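Local coordinates for protein glycosyl hydrolase (Streptomyces cattleya, PDB 7LR8) that probably hydrolyses the mannose-beta-1,4-N-acetylglucosamine linkage left from N-glycan breakdown, as a family GH5 subfamily 18 glycosidase, at residues Ser374-Ala377 against Ala381-Glu384; Val61-Pro64 against Leu68-Pro71; Pro14-Asn19 against Glu341-Trp346; Ile154-Phe157 against Pro161-Asp164. The protein carries 1 engineered substitution. All coordinates share one frame; numbering follows the deposited sequence.

Interaction 1: Ser374-Ala377 against Ala381-Glu384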
# COMPACT_ATOMS: atom_id res chain seq x y z
N SER B 374 -28.83 -4.36 -15.91
CA SER B 374 -29.45 -3.96 -14.66
C SER B 374 -30.86 -4.53 -14.48
O SER B 374 -31.38 -4.49 -13.37
CB SER B 374 -29.48 -2.43 -14.54
OG SER B 374 -30.16 -1.84 -15.63
N VAL B 375 -31.47 -5.07 -15.54
CA VAL B 375 -32.74 -5.78 -15.36
C VAL B 375 -32.54 -7.01 -14.49
O VAL B 375 -33.51 -7.55 -13.94
CB VAL B 375 -33.36 -6.17 -16.71
CG1 VAL B 375 -33.69 -4.92 -17.52
CG2 VAL B 375 -32.44 -7.12 -17.49
N CYS B 376 -31.30 -7.47 -14.34
CA CYS B 376 -30.97 -8.61 -13.51
C CYS B 376 -30.72 -8.24 -12.06
O CYS B 376 -30.67 -9.13 -11.21
CB CYS B 376 -29.73 -9.33 -14.06
SG CYS B 376 -29.93 -9.98 -15.73
N ALA B 377 -30.56 -6.95 -11.77
CA ALA B 377 -30.25 -6.47 -10.44
C ALA B 377 -31.49 -6.46 -9.57
O ALA B 377 -32.61 -6.53 -10.08
CB ALA B 377 -29.65 -5.07 -10.51
N ALA B 381 -36.51 -6.33 -13.79
CA ALA B 381 -37.62 -7.16 -14.25
C ALA B 381 -37.24 -8.63 -14.29
O ALA B 381 -38.08 -9.50 -14.01
CB ALA B 381 -38.09 -6.70 -15.63
N VAL B 382 -35.99 -8.95 -14.64
CA VAL B 382 -35.54 -10.34 -14.66
C VAL B 382 -35.44 -10.88 -13.23
O VAL B 382 -35.92 -11.98 -12.92
CB VAL B 382 -34.21 -10.46 -15.42
CG1 VAL B 382 -33.51 -11.77 -15.11
CG2 VAL B 382 -34.45 -10.33 -16.92
N PHE B 383 -34.83 -10.09 -12.34
CA PHE B 383 -34.70 -10.45 -10.93
C PHE B 383 -36.05 -10.80 -10.31
O PHE B 383 -36.20 -11.86 -9.69
CB PHE B 383 -34.05 -9.28 -10.17
CG PHE B 383 -33.74 -9.58 -8.72
CD1 PHE B 383 -34.75 -9.59 -7.76
CD2 PHE B 383 -32.44 -9.81 -8.31
CE1 PHE B 383 -34.47 -9.86 -6.43
CE2 PHE B 383 -32.14 -10.07 -6.97
CZ PHE B 383 -33.16 -10.10 -6.04
N GLU B 384 -37.03 -9.91 -10.46
CA GLU B 384 -38.32 -10.12 -9.81
C GLU B 384 -39.10 -11.25 -10.46
O GLU B 384 -39.78 -12.01 -9.76
CB GLU B 384 -39.14 -8.82 -9.82
CG GLU B 384 -38.36 -7.64 -9.25
CD GLU B 384 -39.24 -6.58 -8.62
OE1 GLU B 384 -40.40 -6.40 -9.07
OE2 GLU B 384 -38.77 -5.91 -7.67

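Interaction 2: Val61-Pro64 against Leu68-Pro71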
# COMPACT_ATOMS: atom_id res chain seq x y z
N VAL B 61 2.51 -7.61 -0.26
CA VAL B 61 3.44 -8.33 0.60
C VAL B 61 4.19 -9.40 -0.18
O VAL B 61 5.38 -9.64 0.05
CB VAL B 61 2.69 -8.91 1.81
CG1 VAL B 61 3.60 -9.82 2.64
CG2 VAL B 61 2.13 -7.78 2.65
N PHE B 62 3.51 -10.05 -1.14
CA PHE B 62 4.17 -11.08 -1.93
C PHE B 62 5.06 -10.49 -3.03
O PHE B 62 6.09 -11.08 -3.35
CB PHE B 62 3.12 -12.00 -2.55
CG PHE B 62 2.63 -13.08 -1.63
CD1 PHE B 62 2.04 -12.77 -0.41
CD2 PHE B 62 2.78 -14.41 -1.98
CE1 PHE B 62 1.59 -13.78 0.44
CE2 PHE B 62 2.33 -15.42 -1.14
CZ PHE B 62 1.74 -15.10 0.07
N GLN B 63 4.69 -9.34 -3.58
CA GLN B 63 5.42 -8.73 -4.70
C GLN B 63 5.65 -7.25 -4.40
O GLN B 63 5.04 -6.38 -5.02
CB GLN B 63 4.65 -8.93 -6.01
CG GLN B 63 5.47 -8.61 -7.27
CD GLN B 63 4.72 -8.95 -8.55
OE1 GLN B 63 3.50 -9.04 -8.55
NE2 GLN B 63 5.46 -9.14 -9.64
N PRO B 64 6.53 -6.94 -3.44
CA PRO B 64 6.68 -5.54 -2.99
C PRO B 64 7.34 -4.65 -4.01
O PRO B 64 7.24 -3.42 -3.89
CB PRO B 64 7.54 -5.67 -1.73
CG PRO B 64 8.34 -6.95 -1.98
CD PRO B 64 7.34 -7.87 -2.63
N LEU B 68 10.47 -8.32 -7.65
CA LEU B 68 10.78 -9.12 -6.47
C LEU B 68 9.51 -9.82 -6.01
O LEU B 68 8.64 -9.19 -5.41
CB LEU B 68 11.38 -8.26 -5.36
CG LEU B 68 11.54 -8.97 -4.01
CD1 LEU B 68 12.37 -10.23 -4.13
CD2 LEU B 68 12.14 -8.03 -2.99
N ILE B 69 9.40 -11.11 -6.31
CA ILE B 69 8.39 -11.99 -5.73
C ILE B 69 9.09 -12.75 -4.62
O ILE B 69 10.00 -13.55 -4.87
CB ILE B 69 7.80 -12.93 -6.79
CG1 ILE B 69 7.17 -12.12 -7.91
CG2 ILE B 69 6.77 -13.87 -6.15
CD1 ILE B 69 6.92 -12.94 -9.17
N ARG B 70 8.70 -12.47 -3.38
CA ARG B 70 9.47 -12.91 -2.24
C ARG B 70 9.43 -14.42 -2.10
O ARG B 70 8.34 -14.99 -1.91
CB ARG B 70 8.92 -12.24 -0.98
CG ARG B 70 9.29 -10.74 -0.90
CD ARG B 70 8.66 -10.11 0.34
NE ARG B 70 8.94 -10.91 1.54
CZ ARG B 70 8.03 -11.50 2.30
NH1 ARG B 70 6.73 -11.42 2.02
NH2 ARG B 70 8.43 -12.21 3.36
N PRO B 71 10.57 -15.10 -2.16
CA PRO B 71 10.60 -16.56 -1.96
C PRO B 71 9.96 -17.00 -0.64
O PRO B 71 9.32 -18.05 -0.61
CB PRO B 71 12.10 -16.88 -2.01
CG PRO B 71 12.68 -15.81 -2.90
CD PRO B 71 11.90 -14.56 -2.52

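Interaction 3: Pro14-Asn19 against Glu341-Trp346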
# COMPACT_ATOMS: atom_id res chain seq x y z
N PRO B 14 -21.53 -31.49 -5.49
CA PRO B 14 -21.08 -30.20 -4.95
C PRO B 14 -20.09 -30.37 -3.80
O PRO B 14 -20.23 -31.26 -2.96
CB PRO B 14 -22.39 -29.55 -4.46
CG PRO B 14 -23.22 -30.69 -4.10
CD PRO B 14 -22.95 -31.72 -5.18
N ARG B 15 -19.11 -29.48 -3.78
CA ARG B 15 -18.11 -29.40 -2.72
C ARG B 15 -18.48 -28.30 -1.73
O ARG B 15 -19.24 -27.38 -2.04
CB ARG B 15 -16.73 -29.15 -3.32
CG ARG B 15 -16.43 -30.09 -4.47
CD ARG B 15 -14.97 -30.07 -4.81
NE ARG B 15 -14.17 -30.04 -3.59
CZ ARG B 15 -12.89 -30.36 -3.53
NH1 ARG B 15 -12.24 -30.74 -4.63
NH2 ARG B 15 -12.25 -30.30 -2.37
N PHE B 16 -17.93 -28.41 -0.53
CA PHE B 16 -18.24 -27.50 0.56
C PHE B 16 -16.95 -26.98 1.18
O PHE B 16 -16.05 -27.77 1.49
CB PHE B 16 -19.12 -28.21 1.61
CG PHE B 16 -20.44 -28.69 1.07
CD1 PHE B 16 -21.52 -27.82 1.00
CD2 PHE B 16 -20.59 -29.99 0.61
CE1 PHE B 16 -22.74 -28.25 0.49
CE2 PHE B 16 -21.81 -30.42 0.10
CZ PHE B 16 -22.88 -29.54 0.05
N GLY B 17 -16.84 -25.67 1.34
CA GLY B 17 -15.62 -25.10 1.85
C GLY B 17 -15.85 -23.74 2.44
O GLY B 17 -16.99 -23.29 2.58
N VAL B 18 -14.75 -23.09 2.83
CA VAL B 18 -14.82 -21.76 3.43
C VAL B 18 -13.74 -20.88 2.83
O VAL B 18 -12.68 -21.35 2.41
CB VAL B 18 -14.68 -21.77 4.97
CG1 VAL B 18 -15.87 -22.46 5.60
CG2 VAL B 18 -13.39 -22.44 5.39
N ASN B 19 -14.03 -19.58 2.79
CA ASN B 19 -13.01 -18.57 2.59
C ASN B 19 -12.25 -18.38 3.89
O ASN B 19 -12.86 -18.03 4.91
CB ASN B 19 -13.65 -17.26 2.13
CG ASN B 19 -14.27 -17.39 0.76
OD1 ASN B 19 -13.58 -17.28 -0.24
ND2 ASN B 19 -15.57 -17.68 0.71
N GLU B 341 -24.37 -28.81 9.58
CA GLU B 341 -25.49 -29.75 9.48
C GLU B 341 -25.98 -29.87 8.05
O GLU B 341 -26.31 -30.97 7.60
CB GLU B 341 -26.62 -29.31 10.41
CG GLU B 341 -27.90 -30.13 10.28
CD GLU B 341 -27.76 -31.57 10.80
OE1 GLU B 341 -26.71 -31.90 11.38
OE2 GLU B 341 -28.72 -32.36 10.63
N ALA B 342 -25.99 -28.76 7.30
CA ALA B 342 -26.34 -28.84 5.88
C ALA B 342 -25.33 -29.70 5.11
O ALA B 342 -25.72 -30.49 4.25
CB ALA B 342 -26.42 -27.44 5.27
N VAL B 343 -24.04 -29.54 5.41
CA VAL B 343 -23.03 -30.37 4.75
C VAL B 343 -23.22 -31.83 5.14
O VAL B 343 -23.23 -32.72 4.28
CB VAL B 343 -21.61 -29.89 5.09
CG1 VAL B 343 -20.57 -30.87 4.56
CG2 VAL B 343 -21.36 -28.48 4.53
N ARG B 344 -23.39 -32.09 6.44
CA ARG B 344 -23.57 -33.46 6.90
C ARG B 344 -24.80 -34.09 6.26
O ARG B 344 -24.77 -35.26 5.84
CB ARG B 344 -23.68 -33.49 8.43
CG ARG B 344 -23.76 -34.89 9.02
CD ARG B 344 -24.72 -34.93 10.21
NE ARG B 344 -26.08 -34.60 9.79
CZ ARG B 344 -26.97 -35.50 9.38
NH1 ARG B 344 -26.65 -36.78 9.32
NH2 ARG B 344 -28.18 -35.11 9.01
N ARG B 345 -25.89 -33.33 6.18
CA ARG B 345 -27.13 -33.82 5.57
C ARG B 345 -26.90 -34.20 4.12
O ARG B 345 -27.29 -35.28 3.67
CB ARG B 345 -28.21 -32.75 5.70
CG ARG B 345 -29.60 -33.14 5.21
CD ARG B 345 -30.49 -31.90 5.12
NE ARG B 345 -30.25 -30.99 6.25
CZ ARG B 345 -30.24 -29.67 6.16
NH1 ARG B 345 -30.46 -29.07 4.99
NH2 ARG B 345 -30.02 -28.92 7.24
N TRP B 346 -26.24 -33.32 3.36
CA TRP B 346 -25.96 -33.63 1.97
C TRP B 346 -25.06 -34.85 1.84
O TRP B 346 -25.33 -35.75 1.03
CB TRP B 346 -25.34 -32.43 1.24
CG TRP B 346 -25.20 -32.75 -0.21
CD1 TRP B 346 -26.09 -32.46 -1.21
CD2 TRP B 346 -24.14 -33.50 -0.83
NE1 TRP B 346 -25.64 -32.97 -2.41
CE2 TRP B 346 -24.45 -33.61 -2.20
CE3 TRP B 346 -22.96 -34.08 -0.35
CZ2 TRP B 346 -23.62 -34.28 -3.10
CZ3 TRP B 346 -22.14 -34.75 -1.25
CH2 TRP B 346 -22.47 -34.83 -2.60

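Interaction 4: Ile154-Phe157 against Pro161-Asp164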
# COMPACT_ATOMS: atom_id res chain seq x y z
N ILE B 154 -11.40 -8.49 -8.64
CA ILE B 154 -10.50 -7.47 -9.20
C ILE B 154 -11.28 -6.47 -10.04
O ILE B 154 -10.85 -5.32 -10.17
CB ILE B 154 -9.36 -8.13 -10.01
CG1 ILE B 154 -8.22 -7.13 -10.24
CG2 ILE B 154 -9.87 -8.66 -11.35
CD1 ILE B 154 -7.32 -6.98 -9.04
N ASN B 155 -12.44 -6.87 -10.57
CA ASN B 155 -13.27 -5.95 -11.34
C ASN B 155 -13.68 -4.71 -10.54
O ASN B 155 -14.09 -3.72 -11.15
CB ASN B 155 -14.54 -6.65 -11.87
CG ASN B 155 -15.50 -7.13 -10.77
OD1 ASN B 155 -15.10 -7.70 -9.76
ND2 ASN B 155 -16.79 -6.92 -11.00
N GLN B 156 -13.60 -4.75 -9.21
CA GLN B 156 -14.00 -3.55 -8.46
C GLN B 156 -13.03 -2.39 -8.66
O GLN B 156 -13.39 -1.26 -8.31
CB GLN B 156 -14.17 -3.87 -6.97
CG GLN B 156 -12.85 -4.11 -6.21
CD GLN B 156 -12.38 -2.89 -5.44
OE1 GLN B 156 -13.16 -2.22 -4.78
NE2 GLN B 156 -11.08 -2.62 -5.52
N PHE B 157 -11.85 -2.62 -9.23
CA PHE B 157 -10.95 -1.52 -9.55
C PHE B 157 -11.29 -0.84 -10.88
O PHE B 157 -10.65 0.17 -11.21
CB PHE B 157 -9.50 -2.01 -9.61
CG PHE B 157 -8.93 -2.37 -8.27
CD1 PHE B 157 -8.46 -1.37 -7.41
CD2 PHE B 157 -8.83 -3.71 -7.87
CE1 PHE B 157 -7.92 -1.70 -6.17
CE2 PHE B 157 -8.30 -4.04 -6.64
CZ PHE B 157 -7.84 -3.03 -5.79
N PRO B 161 -18.56 1.98 -8.61
CA PRO B 161 -18.39 3.14 -7.73
C PRO B 161 -17.00 3.30 -7.08
O PRO B 161 -16.90 4.08 -6.12
CB PRO B 161 -19.45 2.88 -6.64
CG PRO B 161 -19.45 1.41 -6.52
CD PRO B 161 -19.22 0.86 -7.91
N HIS B 162 -15.96 2.63 -7.58
CA HIS B 162 -14.63 2.82 -7.02
C HIS B 162 -14.26 4.30 -7.06
O HIS B 162 -14.53 4.99 -8.05
CB HIS B 162 -13.58 2.01 -7.77
CG HIS B 162 -12.29 1.86 -7.01
ND1 HIS B 162 -11.32 2.84 -6.99
CD2 HIS B 162 -11.85 0.87 -6.20
CE1 HIS B 162 -10.32 2.45 -6.22
NE2 HIS B 162 -10.62 1.25 -5.73
N PRO B 163 -13.63 4.82 -6.00
CA PRO B 163 -13.30 6.26 -5.97
C PRO B 163 -12.18 6.67 -6.91
O PRO B 163 -12.04 7.87 -7.18
CB PRO B 163 -12.89 6.49 -4.51
CG PRO B 163 -12.47 5.16 -4.01
CD PRO B 163 -13.33 4.15 -4.73
N ASP B 164 -11.39 5.73 -7.43
CA ASP B 164 -10.23 6.09 -8.25
C ASP B 164 -9.92 4.93 -9.18
O ASP B 164 -8.85 4.30 -9.07
CB ASP B 164 -9.04 6.43 -7.34
CG ASP B 164 -7.84 6.97 -8.12
OD1 ASP B 164 -7.96 7.36 -9.30
OD2 ASP B 164 -6.75 7.00 -7.52

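Interaction 1: Ser374-Ala377 against Ala381-Glu384
V375 O sits in front of the first turn of the helix that starts at A381 and serves two of its amides at once. V382 N lies 2.9 Å from V375 O but approaches from above the carbonyl plane, with a bent N-H...O angle of 130°. F383 N is longer, at 3.3 Å from V375 O, yet straighter at 163° and in the carbonyl plane. A381 N is about as near, but its direction is too poor for a bond. The acceptor comes from a 3-10 turn that closes on itself through A377 N to S374 O, 3.0 Å. C376 O, 3.5 Å from F383 CD2 at the ring edge, takes its hydrogen bond from the hydroxyl of Y248. Next to it, A377 O packs 3.1 Å from F383 CB. F383 holds its CG anti to the backbone N (chi1 -175°), which carries the ring past both carbonyls. On the apolar side, V375 CG2 meets V382 CG2 at 3.8 Å, and C376 SG lies against V382 CG1. At the margins, S374 OG is bonded to D205 and E384 OE2 to Y235. V382 also rests on L360 and V362 of strand 358-362. The V375 carbonyl thus accepts from two amides in the first turn of the helical arm of a beta-alpha-beta crossover, which leads from strand 358-362 to the parallel strand 397-400 in the three-stranded sheet that follows the barrel.

Interaction 2: Val61-Pro64 against Leu68-Pro71
R70 reaches back alongside the end of helix 59-62 and puts its guanidinium edge-on to the carbonyl of V61. R70 NH1 donates to V61 O over 3.0 Å, with V61 O close to the guanidinium plane, though NH1 stands well above the carbonyl plane, 47° out of it. The bend in the arginine chain at chi3 (50°) brings R70 NH1 round to this oxygen and also to V61 CG1, 3.6 Å away. The aliphatic part of R70 crosses the P64 ring at about a right angle, R70 CG lying 3.9 Å from P64 CD. Further along, the extended Q63 chain runs obliquely over I69, Q63 NE2 to I69 CG1 3.8 Å, while its OE1 is bonded to W59. The backbones meet too: R70 N is hydrogen-bonded to F62 O at 3.0 Å, and Q63 CA makes a CH...O contact with L68 O. R70 occupies the N-cap position of helix 71-86. A leucine here would probably leave V61 O without this donor and D32 of the second subunit without its salt-bridge mate at NE. One arginine therefore ties a helix end, the following turn and the dimer interface together, its charge answered across the subunit boundary.

Interaction 3: Pro14-Asn19 against Glu341-Trp346
F16 and V343 form the tight, buried half of this contact. V343 lies over one face of the phenylalanine ring, with V343 CG2 3.6 Å from F16 CG and equally near F16 CD1, while V343 CG1 follows at 4.0 Å from F16 CD2. The two side chains slide past each other in opposite directions. F16 then turns the far edge of its ring to W346: F16 CE2 stands 3.6 Å above the indole plane of W346, toward its rim, and the two rings meet obliquely, their planes inclined at 57°. The indole gets there because W346 CG is anti to the backbone N (chi1 -174°), and its same face also receives P14, whose CD comes within 3.4 Å of W346 CZ2. L293 of helix 281-293 touches P14, F16 and W346 as well. This is the wall of a (beta/alpha)8 barrel, as expected for GH5: strand 15-19 is the first of the barrel, and helix 334-349, which follows the last strand 298-304, packs against it from outside. P14 and W346, though close, are only partly buried, and no hydrogen bond crosses between the strand and the helix. The slack side is the helix surface that carries E341 and R344, neither of which touches the strand. There R344 grips E341 side-on, R344 NE to E341 OE1 and R344 NH2 to E341 OE2, each 3.2 Å; both carboxylate oxygens are met from above their plane. R15 leaves its backbone on the side away from the helix, and its guanidinium is salt-bridged to D51 and D90.

Interaction 4: Ile154-Phe157 against Pro161-Asp164
A 3-10 turn, closed by F157 N to I154 O at 3.0 Å, faces a segment entered through the cis peptide before P161, with the CA atoms of F157 and H162 the nearest such pair, 6.2 Å apart. Both belong to the loop after strand 145-152, the fourth strand of the (beta/alpha)8 barrel, just beyond the engineered A153 and beside the glycan site, where Q156 also approaches H99. H162 is the hub. H162 CB lies 3.3 Å from Q156 O, and H162 CD2 meets the Q156 amide, with Q156 OE1 at the imidazole edge, 3.6 Å from H162 CD2. Amide and imidazole planes stand 72° apart. The bent glutamine chain also lays Q156 NE2 over the centre of the F157 ring, 3.1 Å above the plane, while OE1 is bonded to W113 of the second subunit. F157 CD1 touches H162 NE2 obliquely at 3.8 Å, and that nitrogen is hydrogen-bonded to D104. A leucine in place of H162 would probably leave D104 without this partner and D164 N without its acceptor. D164 N donates to H162 ND1 over 2.9 Å, the N-H...N angle being 161° and the donor tilted 19° from the imidazole plane.

How the interactions relate
From the N terminus, interaction 3 opens first, on strand 15-19, and closes more than 300 residues later on helix 334-349, joining the start of the barrel to its last helix. Interactions 2 and 4 both fall within that long span, one after the other, and each closes a short turn: interaction 2 between helices 59-62 and 71-86, interaction 4 in the loop after strand 145-152. Both reach the second subunit, their centres about 24 Å apart. Interaction 1 comes after the barrel is complete and closes a tight turn beside the three-stranded parallel sheet that follows it, on the opposite side of the chain's centre from interaction 2. No two contacts interlace along the chain, and none touch.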